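Local coordinates for twitching motility pilus retraction protein (Geobacter sulfurreducens PCA, PDB 5ZFQ), which probably hydrolyses ATP as a hexameric motor to drive retraction of the type IV pilus, at residues Gln274-Gln277 against Val278-Gln281. Residues are numbered along the deposited sequence; the frame is centred on the assembly and turned at random.
Sequences QQPQ and VRAQ
Gln-277 and Gln-281 lie one turn apart on the first turns of helix 275-285, in the RecA-like ATPase domain, and with Val-278 they lie on the buried side of this alpha-helical i to i+4 contact. Their amide planes are only 9° apart, and OE1 of Gln-281 comes to 3.5 Å from CG of Gln-277. Gln-277 runs out straight, chi1 178° setting CG opposite the backbone N, and reaches a second subunit, where its NE2 bonds to O of His-255 and its OE1 to NH1 of Arg-265, both of that subunit. Gln-281 instead gives its NE2 to Glu-245 of its own chain, while Val-278 packs on Ile-266 of helix 259-268. The backbone bond from Gln-281 N to Gln-277 O measures 2.8 Å; Val-278 N to Gln-274 O measures 3.0 Å.

The side of Pro-276 is more exposed, and there the bond from Ala-280 N to Pro-276 O is weak at 3.3 Å. Arg-279 folds back along this side, bent at chi3 (-56°), and makes a long, weak ion pair with Asp-323. One face of its guanidinium lies over the Gln-275 and Pro-276 backbone: Gln-275 O sits 3.7 Å from its plane, over its centre, and NH2 lies 3.6 Å from Pro-276 CG.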
ATOM      1  N   GLN A 274       2.795 -12.566  19.270  1.00 55.66           N
ATOM      2  CA  GLN A 274       3.892 -13.475  18.987  1.00 53.69           C
ATOM      3  C   GLN A 274       5.080 -13.275  19.941  1.00 51.64           C
ATOM      4  O   GLN A 274       5.961 -14.124  20.050  1.00 50.19           O
ATOM      5  CB  GLN A 274       4.334 -13.298  17.533  1.00 52.54           C
ATOM      6  CG  GLN A 274       5.319 -14.349  17.052  1.00 51.71           C
ATOM      7  CD  GLN A 274       5.365 -14.447  15.537  1.00 51.45           C
ATOM      8  OE1 GLN A 274       4.663 -13.703  14.830  1.00 51.96           O
ATOM      9  NE2 GLN A 274       6.198 -15.369  15.023  1.00 50.47           N
ATOM     10  N   GLN A 275       5.088 -12.152  20.641  1.00 51.74           N
ATOM     11  CA  GLN A 275       6.198 -11.796  21.528  1.00 50.97           C
ATOM     12  C   GLN A 275       6.454 -12.809  22.671  1.00 51.61           C
ATOM     13  O   GLN A 275       7.623 -13.104  22.970  1.00 49.86           O
ATOM     14  CB  GLN A 275       5.972 -10.379  22.097  1.00 51.63           C
ATOM     15  CG  GLN A 275       6.054  -9.295  21.029  1.00 50.82           C
ATOM     16  CD  GLN A 275       6.053  -7.893  21.595  1.00 51.70           C
ATOM     17  OE1 GLN A 275       5.799  -7.677  22.783  1.00 53.33           O
ATOM     18  NE2 GLN A 275       6.361  -6.927  20.743  1.00 50.83           N
ATOM     19  N   PRO A 276       5.385 -13.335  23.318  1.00 54.50           N
ATOM     20  CA  PRO A 276       5.607 -14.460  24.239  1.00 55.39           C
ATOM     21  C   PRO A 276       6.249 -15.709  23.598  1.00 53.72           C
ATOM     22  O   PRO A 276       7.005 -16.403  24.291  1.00 53.68           O
ATOM     23  CB  PRO A 276       4.192 -14.774  24.739  1.00 58.49           C
ATOM     24  CG  PRO A 276       3.513 -13.478  24.714  1.00 59.09           C
ATOM     25  CD  PRO A 276       4.016 -12.804  23.465  1.00 56.76           C
ATOM     26  N   GLN A 277       5.969 -15.998  22.325  1.00 51.97           N
ATOM     27  CA  GLN A 277       6.639 -17.122  21.665  1.00 50.09           C
ATOM     28  C   GLN A 277       8.142 -16.844  21.452  1.00 47.61           C
ATOM     29  O   GLN A 277       9.008 -17.687  21.759  1.00 47.10           O
ATOM     30  CB  GLN A 277       6.012 -17.450  20.310  1.00 49.37           C
ATOM     31  CG  GLN A 277       6.773 -18.601  19.646  1.00 48.50           C
ATOM     32  CD  GLN A 277       6.434 -18.839  18.192  1.00 48.20           C
ATOM     33  OE1 GLN A 277       5.704 -18.075  17.571  1.00 48.70           O
ATOM     34  NE2 GLN A 277       6.969 -19.919  17.641  1.00 47.71           N
ATOM     35  N   VAL A 278       8.432 -15.662  20.910  1.00 45.98           N
ATOM     36  CA  VAL A 278       9.771 -15.314  20.471  1.00 43.62           C
ATOM     37  C   VAL A 278      10.716 -15.224  21.656  1.00 43.39           C
ATOM     38  O   VAL A 278      11.859 -15.683  21.584  1.00 42.08           O
ATOM     39  CB  VAL A 278       9.752 -14.005  19.671  1.00 42.68           C
ATOM     40  CG1 VAL A 278      11.108 -13.301  19.718  1.00 41.05           C
ATOM     41  CG2 VAL A 278       9.324 -14.300  18.233  1.00 42.26           C
ATOM     42  N   ARG A 279      10.219 -14.671  22.756  1.00 44.77           N
ATOM     43  CA  ARG A 279      10.960 -14.674  24.007  1.00 45.61           C
ATOM     44  C   ARG A 279      11.259 -16.096  24.515  1.00 46.58           C
ATOM     45  O   ARG A 279      12.349 -16.363  25.036  1.00 46.23           O
ATOM     46  CB  ARG A 279      10.182 -13.903  25.072  1.00 47.88           C
ATOM     47  CG  ARG A 279      10.204 -12.391  24.920  1.00 47.74           C
ATOM     48  CD  ARG A 279       9.744 -11.751  26.208  1.00 50.27           C
ATOM     49  NE  ARG A 279       8.420 -12.232  26.597  1.00 53.45           N
ATOM     50  CZ  ARG A 279       7.298 -11.568  26.345  1.00 55.37           C
ATOM     51  NH1 ARG A 279       7.368 -10.393  25.714  1.00 54.95           N
ATOM     52  NH2 ARG A 279       6.123 -12.066  26.721  1.00 57.54           N
ATOM     53  N   ALA A 280      10.281 -16.995  24.377  1.00 47.86           N
ATOM     54  CA  ALA A 280      10.447 -18.390  24.785  1.00 48.84           C
ATOM     55  C   ALA A 280      11.502 -19.049  23.920  1.00 47.10           C
ATOM     56  O   ALA A 280      12.354 -19.776  24.414  1.00 40.24           O
ATOM     57  CB  ALA A 280       9.123 -19.145  24.697  1.00 43.70           C
ATOM     58  N   GLN A 281      11.441 -18.765  22.624  1.00 45.32           N
ATOM     59  CA  GLN A 281      12.446 -19.213  21.676  1.00 42.87           C
ATOM     60  C   GLN A 281      13.835 -18.684  22.007  1.00 40.84           C
ATOM     61  O   GLN A 281      14.820 -19.446  22.046  1.00 40.40           O
ATOM     62  CB  GLN A 281      12.070 -18.777  20.266  1.00 42.11           C
ATOM     63  CG  GLN A 281      11.268 -19.799  19.501  1.00 43.34           C
ATOM     64  CD  GLN A 281      10.691 -19.219  18.239  1.00 43.30           C
ATOM     65  OE1 GLN A 281      10.012 -18.186  18.275  1.00 44.11           O
ATOM     66  NE2 GLN A 281      10.974 -19.857  17.108  1.00 42.58           N
TER